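Long-range contacts in Sso-CP2 metallo-carboxypetidase (PDB 4MMO), which probably acts as a zinc-dependent carboxypeptidase of the M20 family, removing residues from the C-terminal end of peptides: residues Val185-Thr193 and Arg205-Ile215; Leu312-Phe322 and Ile338-Arg348. One frame throughout, in Å; residues are numbered along the deposited sequence.

Contact 1: Val185-Thr193 and Arg205-Ile215. With SO4 (sulfate ion), chain G.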
loop_
_atom_site.group_PDB
_atom_site.type_symbol
_atom_site.label_atom_id
_atom_site.label_comp_id
_atom_site.label_asym_id
_atom_site.label_seq_id
_atom_site.Cartn_x
_atom_site.Cartn_y
_atom_site.Cartn_z
ATOM N N VAL A 185 -8.370 6.088 11.629
ATOM C CA VAL A 185 -7.882 7.336 11.060
ATOM C C VAL A 185 -7.241 7.085 9.705
ATOM O O VAL A 185 -6.546 6.085 9.510
ATOM C CB VAL A 185 -6.861 8.011 11.993
ATOM C CG1 VAL A 185 -6.177 9.191 11.305
ATOM C CG2 VAL A 185 -7.545 8.471 13.266
ATOM N N GLU A 186 -7.490 7.996 8.772
ATOM C CA GLU A 186 -6.813 7.979 7.484
ATOM C C GLU A 186 -6.044 9.273 7.291
ATOM O O GLU A 186 -6.599 10.361 7.446
ATOM C CB GLU A 186 -7.806 7.797 6.344
ATOM C CG GLU A 186 -7.151 7.917 4.977
ATOM C CD GLU A 186 -7.983 7.314 3.869
ATOM O OE1 GLU A 186 -9.222 7.488 3.887
ATOM O OE2 GLU A 186 -7.397 6.660 2.982
ATOM N N LEU A 187 -4.759 9.145 6.974
ATOM C CA LEU A 187 -3.915 10.294 6.675
ATOM C C LEU A 187 -3.694 10.341 5.177
ATOM O O LEU A 187 -3.429 9.315 4.561
ATOM C CB LEU A 187 -2.565 10.176 7.379
ATOM C CG LEU A 187 -2.586 10.047 8.900
ATOM C CD1 LEU A 187 -1.165 9.957 9.433
ATOM C CD2 LEU A 187 -3.325 11.216 9.532
ATOM N N VAL A 188 -3.808 11.531 4.597
ATOM C CA VAL A 188 -3.618 11.702 3.165
ATOM C C VAL A 188 -2.731 12.903 2.874
ATOM O O VAL A 188 -2.914 13.978 3.446
ATOM C CB VAL A 188 -4.961 11.885 2.430
ATOM C CG1 VAL A 188 -4.739 11.982 0.927
ATOM C CG2 VAL A 188 -5.907 10.734 2.750
ATOM N N LEU A 189 -1.764 12.699 1.985
ATOM C CA LEU A 189 -0.946 13.778 1.456
ATOM C C LEU A 189 -1.169 13.835 -0.043
ATOM O O LEU A 189 -1.217 12.801 -0.707
ATOM C CB LEU A 189 0.537 13.537 1.744
ATOM C CG LEU A 189 0.974 13.468 3.204
ATOM C CD1 LEU A 189 2.470 13.211 3.282
ATOM C CD2 LEU A 189 0.611 14.741 3.941
ATOM N N ASP A 190 -1.324 15.045 -0.569
ATOM C CA ASP A 190 -1.459 15.248 -2.003
ATOM C C ASP A 190 -0.689 16.508 -2.372
ATOM O O ASP A 190 -1.104 17.614 -2.029
ATOM C CB ASP A 190 -2.932 15.369 -2.394
ATOM C CG ASP A 190 -3.170 15.068 -3.858
ATOM O OD1 ASP A 190 -2.290 15.399 -4.678
ATOM O OD2 ASP A 190 -4.227 14.491 -4.190
ATOM N N TYR A 191 0.438 16.331 -3.057
ATOM C CA TYR A 191 1.384 17.423 -3.284
ATOM C C TYR A 191 1.295 18.026 -4.683
ATOM O O TYR A 191 1.884 19.073 -4.946
ATOM C CB TYR A 191 2.818 16.938 -3.050
ATOM C CG TYR A 191 3.220 16.773 -1.599
ATOM C CD1 TYR A 191 2.350 17.091 -0.564
ATOM C CD2 TYR A 191 4.485 16.306 -1.268
ATOM C CE1 TYR A 191 2.728 16.942 0.761
ATOM C CE2 TYR A 191 4.872 16.157 0.049
ATOM C CZ TYR A 191 3.991 16.476 1.061
ATOM O OH TYR A 191 4.377 16.328 2.375
ATOM N N GLY A 192 0.581 17.361 -5.583
ATOM C CA GLY A 192 0.452 17.849 -6.941
ATOM C C GLY A 192 -0.683 17.173 -7.679
ATOM O O GLY A 192 -1.404 16.355 -7.109
ATOM N N THR A 193 -0.833 17.512 -8.955
ATOM C CA THR A 193 -1.934 17.004 -9.761
ATOM C C THR A 193 -1.598 15.671 -10.417
ATOM O O THR A 193 -2.496 14.895 -10.748
ATOM C CB THR A 193 -2.322 18.008 -10.861
ATOM O OG1 THR A 193 -1.165 18.344 -11.637
ATOM C CG2 THR A 193 -2.904 19.273 -10.249
ATOM N N ARG A 205 9.356 17.748 -2.812
ATOM C CA ARG A 205 9.177 16.818 -1.712
ATOM C C ARG A 205 8.469 15.575 -2.231
ATOM O O ARG A 205 7.642 15.652 -3.140
ATOM C CB ARG A 205 8.353 17.453 -0.594
ATOM C CG ARG A 205 9.002 18.665 0.053
ATOM C CD ARG A 205 8.415 18.924 1.431
ATOM N NE ARG A 205 8.751 17.853 2.368
ATOM C CZ ARG A 205 9.850 17.823 3.116
ATOM N NH1 ARG A 205 10.735 18.808 3.057
ATOM N NH2 ARG A 205 10.066 16.803 3.932
ATOM N N ASN A 206 8.808 14.428 -1.657
ATOM C CA ASN A 206 8.168 13.168 -2.005
ATOM C C ASN A 206 7.174 12.814 -0.889
ATOM O O ASN A 206 7.548 12.775 0.280
ATOM C CB ASN A 206 9.244 12.087 -2.200
ATOM C CG ASN A 206 8.666 10.706 -2.467
ATOM O OD1 ASN A 206 7.884 10.175 -1.678
ATOM N ND2 ASN A 206 9.068 10.111 -3.582
ATOM N N PRO A 207 5.900 12.578 -1.242
ATOM C CA PRO A 207 4.892 12.330 -0.205
ATOM C C PRO A 207 5.029 10.964 0.474
ATOM O O PRO A 207 4.665 10.848 1.644
ATOM C CB PRO A 207 3.573 12.420 -0.975
ATOM C CG PRO A 207 3.924 11.999 -2.354
ATOM C CD PRO A 207 5.314 12.525 -2.593
ATOM N N CYS A 208 5.535 9.955 -0.237
ATOM C CA CYS A 208 5.772 8.641 0.373
ATOM C C CYS A 208 6.702 8.755 1.569
ATOM O O CYS A 208 6.385 8.289 2.663
ATOM C CB CYS A 208 6.403 7.671 -0.623
ATOM S SG CYS A 208 5.591 7.595 -2.205
ATOM N N ILE A 209 7.861 9.365 1.348
ATOM C CA ILE A 209 8.866 9.471 2.392
ATOM C C ILE A 209 8.349 10.337 3.537
ATOM O O ILE A 209 8.539 10.000 4.706
ATOM C CB ILE A 209 10.222 10.018 1.843
ATOM C CG1 ILE A 209 11.285 10.072 2.944
ATOM C CG2 ILE A 209 10.058 11.390 1.240
ATOM C CD1 ILE A 209 11.687 8.717 3.453
ATOM N N ASP A 210 7.682 11.439 3.200
ATOM C CA ASP A 210 7.168 12.350 4.217
ATOM C C ASP A 210 6.166 11.637 5.110
ATOM O O ASP A 210 6.241 11.735 6.333
ATOM C CB ASP A 210 6.523 13.584 3.582
ATOM C CG ASP A 210 7.547 14.574 3.048
ATOM O OD1 ASP A 210 8.758 14.376 3.292
ATOM O OD2 ASP A 210 7.137 15.558 2.392
ATOM N N LEU A 211 5.239 10.907 4.502
ATOM C CA LEU A 211 4.227 10.194 5.267
ATOM C C LEU A 211 4.845 9.036 6.053
ATOM O O LEU A 211 4.462 8.785 7.199
ATOM C CB LEU A 211 3.113 9.685 4.351
ATOM C CG LEU A 211 1.887 9.097 5.059
ATOM C CD1 LEU A 211 1.276 10.089 6.050
ATOM C CD2 LEU A 211 0.844 8.659 4.041
ATOM N N ALA A 212 5.801 8.338 5.443
ATOM C CA ALA A 212 6.523 7.276 6.139
ATOM C C ALA A 212 7.198 7.841 7.381
ATOM O O ALA A 212 7.224 7.204 8.432
ATOM C CB ALA A 212 7.559 6.634 5.224
ATOM N N LYS A 213 7.740 9.046 7.255
ATOM C CA LYS A 213 8.405 9.690 8.377
ATOM C C LYS A 213 7.397 10.052 9.459
ATOM O O LYS A 213 7.680 9.897 10.645
ATOM C CB LYS A 213 9.175 10.928 7.910
ATOM C CG LYS A 213 10.650 10.655 7.651
ATOM C CD LYS A 213 11.284 11.703 6.753
ATOM C CE LYS A 213 12.712 11.321 6.379
ATOM N NZ LYS A 213 13.589 11.144 7.573
ATOM N N ILE A 214 6.220 10.512 9.044
ATOM C CA ILE A 214 5.161 10.895 9.974
ATOM C C ILE A 214 4.731 9.712 10.837
ATOM O O ILE A 214 4.745 9.796 12.067
ATOM C CB ILE A 214 3.926 11.448 9.222
ATOM C CG1 ILE A 214 4.229 12.825 8.623
ATOM C CG2 ILE A 214 2.703 11.525 10.141
ATOM C CD1 ILE A 214 4.431 13.939 9.640
ATOM N N ILE A 215 4.350 8.610 10.198
ATOM C CA ILE A 215 3.865 7.453 10.942
ATOM C C ILE A 215 4.978 6.848 11.799
ATOM O O ILE A 215 4.705 6.206 12.810
ATOM C CB ILE A 215 3.237 6.378 10.021
ATOM C CG1 ILE A 215 4.247 5.885 8.987
ATOM C CG2 ILE A 215 1.989 6.936 9.344
ATOM C CD1 ILE A 215 3.728 4.772 8.104
HETATM S S SO4 G . 15.106 13.991 9.690
HETATM O O1 SO4 G . 13.957 13.695 8.839
HETATM O O2 SO4 G . 14.660 14.075 11.076
HETATM O O3 SO4 G . 16.103 12.927 9.567
HETATM O O4 SO4 G . 15.701 15.264 9.286
#
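Y191, just past the end of strand 185-190, lies against the first turn of helix 207-215. With CG anti to the carbonyl carbon and beside the backbone N (chi1 -76°), the ring leaves CB toward the helix start. CD2 meets the backbone oxygen R205 O at the ring edge, 3.7 Å away. One ring face takes P207 CB in a CH-pi contact, 4.3 Å from the centroid. CE2 touches both R205 CB and D210 OD2, the latter at 3.3 Å, and CZ is also near OD2. At the tip, Y191 OH donates to D210 OD2 over 2.9 Å, using the anti lone pair of that oxygen. The same OD2 accepts from R205 NE at 2.8 Å, now on its syn side and nearly straight (170°), and R205 NH2 reaches D210 OD1 from above the carboxylate plane. A bend at chi3 turns the arginine back for this side-on, two-nitrogen grip. Earlier in the strand, L189 CD1 rests 3.7 Å from L211 CB, and L187 packs its CB and CD1 against L211 CD1.

The strand and helix run roughly antiparallel, their short axes at 151°, an alpha-on-beta layer in the M20 dimerisation domain. N206 is the N-cap: its OD1 accepts from I209 N, while its ND2 bonds N283 and V284 of the second subunit. I209 packs on I215 of that subunit, so the helix also faces the dimer interface, and C208 ties it to C289 by a disulfide. K213 NZ bonds S216 O and V219 O of that subunit and O1 of a sulfate probably from the crystallisation liquor. With three donors on two oxygens, the D210 carboxylate is held against rotation and is probably ionised, its charge largely balanced by R205 at the polar end of an otherwise apolar interface.

Contact 2: Leu312-Phe322 and Ile338-Arg348; sequences LVPNQDPYKVF and ILAHGFEYPVR
F343 turns its CG anti to the carbonyl carbon (chi1 -58°), F322 sends its own CG anti to the backbone N, and these rotations join the two rings with Y319 in an aromatic cluster between helix 318-322 and strand 338-344. This is an alpha+beta layer, helix 318-331 packed on the antiparallel sheet. Y319 and F343 form an offset stack, with planes only 6° apart and centroids separated by 4.2 Å; F343 CB also sits over the tyrosine face. While its face stacks on Y319, F343 points its edge at the face of F322 in a T-shaped pair. A340 CB lies over a face of F322 too, 3.5 Å from F322 CE1. An alanine in place of F343 would probably leave Y319 without its stacking partner and open a gap beside P318 and F322.

Prolines and a cap extend the contact along the chain. D317 caps the helix by accepting Y319 N on OD1, and its carboxylate runs alongside the Y345 ring, whose face receives P318 CG. P346 fits against the turn at V313-Q316, which is pinned by V313 N bonding to Q316 OE1. Beyond it, the extended R348 side chain crosses P314 at about a right angle and bonds N376 through NE; P314 CD lies over one face of the R348 guanidinium, 3.9 Å from R348 NH1.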
loop_
_atom_site.group_PDB
_atom_site.type_symbol
_atom_site.label_atom_id
_atom_site.label_comp_id
_atom_site.label_asym_id
_atom_site.label_seq_id
_atom_site.Cartn_x
_atom_site.Cartn_y
_atom_site.Cartn_z
ATOM N N LEU A 312 -8.110 1.045 22.212
ATOM C CA LEU A 312 -8.055 1.814 23.448
ATOM C C LEU A 312 -8.497 1.001 24.658
ATOM O O LEU A 312 -9.234 0.023 24.532
ATOM C CB LEU A 312 -8.936 3.054 23.310
ATOM C CG LEU A 312 -8.610 3.932 22.100
ATOM C CD1 LEU A 312 -9.652 5.025 21.929
ATOM C CD2 LEU A 312 -7.217 4.529 22.243
ATOM N N VAL A 313 -8.038 1.422 25.832
ATOM C CA VAL A 313 -8.394 0.779 27.089
ATOM C C VAL A 313 -8.844 1.856 28.070
ATOM O O VAL A 313 -8.537 3.031 27.872
ATOM C CB VAL A 313 -7.205 -0.010 27.677
ATOM C CG1 VAL A 313 -6.749 -1.083 26.701
ATOM C CG2 VAL A 313 -6.046 0.921 28.016
ATOM N N PRO A 314 -9.574 1.464 29.127
ATOM C CA PRO A 314 -10.079 2.457 30.082
ATOM C C PRO A 314 -8.939 3.275 30.687
ATOM O O PRO A 314 -7.917 2.660 30.975
ATOM C CB PRO A 314 -10.744 1.596 31.162
ATOM C CG PRO A 314 -11.085 0.319 30.478
ATOM C CD PRO A 314 -9.981 0.095 29.488
ATOM N N ASN A 315 -9.067 4.592 30.873
ATOM C CA ASN A 315 -10.260 5.380 30.570
ATOM C C ASN A 315 -10.038 6.275 29.356
ATOM O O ASN A 315 -10.423 7.444 29.361
ATOM C CB ASN A 315 -10.611 6.252 31.777
ATOM C CG ASN A 315 -11.016 5.433 32.990
ATOM O OD1 ASN A 315 -11.925 4.607 32.918
ATOM N ND2 ASN A 315 -10.333 5.647 34.110
ATOM N N GLN A 316 -9.404 5.739 28.319
ATOM C CA GLN A 316 -9.123 6.531 27.126
ATOM C C GLN A 316 -10.411 6.896 26.395
ATOM O O GLN A 316 -11.310 6.068 26.244
ATOM C CB GLN A 316 -8.200 5.776 26.173
ATOM C CG GLN A 316 -6.786 5.582 26.683
ATOM C CD GLN A 316 -5.947 4.795 25.702
ATOM O OE1 GLN A 316 -6.299 3.674 25.334
ATOM N NE2 GLN A 316 -4.845 5.387 25.247
ATOM N N ASP A 317 -10.480 8.145 25.948
ATOM C CA ASP A 317 -11.608 8.655 25.183
ATOM C C ASP A 317 -11.148 8.803 23.735
ATOM O O ASP A 317 -10.194 9.530 23.467
ATOM C CB ASP A 317 -12.029 10.014 25.752
ATOM C CG ASP A 317 -13.272 10.579 25.088
ATOM O OD1 ASP A 317 -13.551 10.253 23.914
ATOM O OD2 ASP A 317 -13.973 11.370 25.754
ATOM N N PRO A 318 -11.822 8.121 22.794
ATOM C CA PRO A 318 -11.355 8.169 21.404
ATOM C C PRO A 318 -11.352 9.579 20.821
ATOM O O PRO A 318 -10.444 9.925 20.060
ATOM C CB PRO A 318 -12.356 7.272 20.667
ATOM C CG PRO A 318 -13.553 7.230 21.542
ATOM C CD PRO A 318 -13.031 7.291 22.933
ATOM N N TYR A 319 -12.342 10.389 21.179
ATOM C CA TYR A 319 -12.385 11.768 20.710
ATOM C C TYR A 319 -11.211 12.566 21.278
ATOM O O TYR A 319 -10.670 13.445 20.615
ATOM C CB TYR A 319 -13.723 12.418 21.069
ATOM C CG TYR A 319 -14.894 11.783 20.354
ATOM C CD1 TYR A 319 -15.204 12.134 19.050
ATOM C CD2 TYR A 319 -15.685 10.827 20.981
ATOM C CE1 TYR A 319 -16.265 11.557 18.386
ATOM C CE2 TYR A 319 -16.754 10.240 20.321
ATOM C CZ TYR A 319 -17.036 10.613 19.021
ATOM O OH TYR A 319 -18.096 10.045 18.349
ATOM N N LYS A 320 -10.799 12.245 22.496
ATOM C CA LYS A 320 -9.635 12.896 23.079
ATOM C C LYS A 320 -8.346 12.430 22.393
ATOM O O LYS A 320 -7.467 13.237 22.094
ATOM C CB LYS A 320 -9.565 12.619 24.576
ATOM C CG LYS A 320 -8.426 13.332 25.274
ATOM C CD LYS A 320 -8.586 13.275 26.783
ATOM C CE LYS A 320 -7.461 14.014 27.487
ATOM N NZ LYS A 320 -7.638 14.014 28.967
ATOM N N VAL A 321 -8.238 11.128 22.143
ATOM C CA VAL A 321 -7.046 10.573 21.513
ATOM C C VAL A 321 -6.868 11.187 20.131
ATOM O O VAL A 321 -5.747 11.456 19.702
ATOM C CB VAL A 321 -7.124 9.032 21.415
ATOM C CG1 VAL A 321 -5.996 8.473 20.552
ATOM C CG2 VAL A 321 -7.068 8.419 22.806
ATOM N N PHE A 322 -7.985 11.421 19.448
ATOM C CA PHE A 322 -7.967 12.057 18.139
ATOM C C PHE A 322 -7.365 13.454 18.229
ATOM O O PHE A 322 -6.620 13.874 17.348
ATOM C CB PHE A 322 -9.385 12.134 17.572
ATOM C CG PHE A 322 -9.448 12.588 16.139
ATOM C CD1 PHE A 322 -8.643 12.002 15.173
ATOM C CD2 PHE A 322 -10.329 13.585 15.753
ATOM C CE1 PHE A 322 -8.705 12.413 13.851
ATOM C CE2 PHE A 322 -10.398 13.997 14.431
ATOM C CZ PHE A 322 -9.586 13.409 13.480
ATOM N N ILE A 338 -6.759 14.800 7.388
ATOM C CA ILE A 338 -6.982 13.775 8.396
ATOM C C ILE A 338 -8.465 13.438 8.421
ATOM O O ILE A 338 -9.305 14.318 8.603
ATOM C CB ILE A 338 -6.572 14.227 9.802
ATOM C CG1 ILE A 338 -5.229 14.957 9.775
ATOM C CG2 ILE A 338 -6.509 13.018 10.731
ATOM C CD1 ILE A 338 -4.885 15.633 11.082
ATOM N N LEU A 339 -8.773 12.162 8.230
ATOM C CA LEU A 339 -10.144 11.675 8.245
ATOM C C LEU A 339 -10.273 10.620 9.338
ATOM O O LEU A 339 -9.408 9.756 9.466
ATOM C CB LEU A 339 -10.492 11.066 6.890
ATOM C CG LEU A 339 -10.241 11.965 5.678
ATOM C CD1 LEU A 339 -10.172 11.135 4.406
ATOM C CD2 LEU A 339 -11.324 13.025 5.570
ATOM N N ALA A 340 -11.346 10.690 10.122
ATOM C CA ALA A 340 -11.560 9.748 11.219
ATOM C C ALA A 340 -12.970 9.168 11.207
ATOM O O ALA A 340 -13.883 9.747 10.626
ATOM C CB ALA A 340 -11.292 10.426 12.541
ATOM N N HIS A 341 -13.134 8.019 11.858
ATOM C CA HIS A 341 -14.449 7.409 12.041
ATOM C C HIS A 341 -14.377 6.238 13.018
ATOM O O HIS A 341 -13.297 5.832 13.441
ATOM C CB HIS A 341 -15.026 6.934 10.706
ATOM C CG HIS A 341 -14.201 5.884 10.028
ATOM N ND1 HIS A 341 -13.123 6.187 9.222
ATOM C CD2 HIS A 341 -14.303 4.533 10.029
ATOM C CE1 HIS A 341 -12.597 5.067 8.759
ATOM N NE2 HIS A 341 -13.293 4.049 9.234
ATOM N N GLY A 342 -15.539 5.709 13.380
ATOM C CA GLY A 342 -15.614 4.552 14.251
ATOM C C GLY A 342 -15.107 4.803 15.658
ATOM O O GLY A 342 -14.464 3.937 16.252
ATOM N N PHE A 343 -15.395 5.984 16.196
ATOM C CA PHE A 343 -15.051 6.288 17.578
ATOM C C PHE A 343 -15.812 5.332 18.494
ATOM O O PHE A 343 -17.039 5.299 18.479
ATOM C CB PHE A 343 -15.408 7.737 17.925
ATOM C CG PHE A 343 -14.735 8.764 17.050
ATOM C CD1 PHE A 343 -15.264 9.100 15.814
ATOM C CD2 PHE A 343 -13.584 9.407 17.473
ATOM C CE1 PHE A 343 -14.651 10.047 15.009
ATOM C CE2 PHE A 343 -12.967 10.355 16.676
ATOM C CZ PHE A 343 -13.501 10.675 15.441
ATOM N N GLU A 344 -15.078 4.537 19.267
ATOM C CA GLU A 344 -15.688 3.589 20.199
ATOM C C GLU A 344 -15.000 3.707 21.549
ATOM O O GLU A 344 -13.783 3.853 21.619
ATOM C CB GLU A 344 -15.564 2.155 19.676
ATOM C CG GLU A 344 -16.211 1.913 18.316
ATOM C CD GLU A 344 -17.593 1.294 18.425
ATOM O OE1 GLU A 344 -18.431 1.829 19.185
ATOM O OE2 GLU A 344 -17.838 0.266 17.756
ATOM N N TYR A 345 -15.783 3.657 22.619
ATOM C CA TYR A 345 -15.240 3.771 23.968
ATOM C C TYR A 345 -14.821 2.402 24.497
ATOM O O TYR A 345 -15.492 1.406 24.232
ATOM C CB TYR A 345 -16.286 4.369 24.915
ATOM C CG TYR A 345 -16.655 5.804 24.616
ATOM C CD1 TYR A 345 -17.679 6.109 23.729
ATOM C CD2 TYR A 345 -15.985 6.854 25.228
ATOM C CE1 TYR A 345 -18.021 7.417 23.459
ATOM C CE2 TYR A 345 -16.318 8.169 24.959
ATOM C CZ TYR A 345 -17.338 8.445 24.077
ATOM O OH TYR A 345 -17.675 9.753 23.808
ATOM N N PRO A 346 -13.711 2.344 25.255
ATOM C CA PRO A 346 -13.387 1.101 25.962
ATOM C C PRO A 346 -14.327 0.897 27.144
ATOM O O PRO A 346 -14.902 1.874 27.629
ATOM C CB PRO A 346 -11.963 1.347 26.461
ATOM C CG PRO A 346 -11.885 2.821 26.629
ATOM C CD PRO A 346 -12.715 3.397 25.515
ATOM N N VAL A 347 -14.474 -0.346 27.596
ATOM C CA VAL A 347 -15.414 -0.687 28.660
ATOM C C VAL A 347 -14.902 -1.865 29.472
ATOM O O VAL A 347 -14.329 -2.804 28.921
ATOM C CB VAL A 347 -16.791 -1.094 28.088
ATOM C CG1 VAL A 347 -17.738 -1.556 29.197
ATOM C CG2 VAL A 347 -17.416 0.044 27.323
ATOM N N ARG A 348 -15.127 -1.806 30.781
ATOM C CA ARG A 348 -14.899 -2.934 31.674
ATOM C C ARG A 348 -15.936 -2.895 32.782
ATOM O O ARG A 348 -16.081 -1.879 33.459
ATOM C CB ARG A 348 -13.501 -2.879 32.278
ATOM C CG ARG A 348 -12.452 -3.547 31.432
ATOM C CD ARG A 348 -11.082 -3.412 32.048
ATOM N NE ARG A 348 -10.045 -3.798 31.099
ATOM C CZ ARG A 348 -8.809 -3.311 31.090
ATOM N NH1 ARG A 348 -8.429 -2.411 31.990
ATOM N NH2 ARG A 348 -7.948 -3.731 30.177
#

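Contact 1 closes before contact 2 opens, so the two follow in series along the chain, their centres about 24 Å apart. They share one antiparallel sheet, in which strands 178-190 and 337-348 are neighbours: E186 N lies 2.7 Å from L339 O, a probable hydrogen bond, and I338 packs on V185 and L187. Helix 318-331 spans both, since its start belongs to contact 2 while L329 touches L187 and I214 of contact 1. Contact 1 meets the second subunit extensively, contact 2 only through H341. Strand 337-348 leads toward the metal-binding part, its E344 side chain about 10 Å from the zinc ion. One sheet connects the dimer interface with the neighbourhood of the metal site.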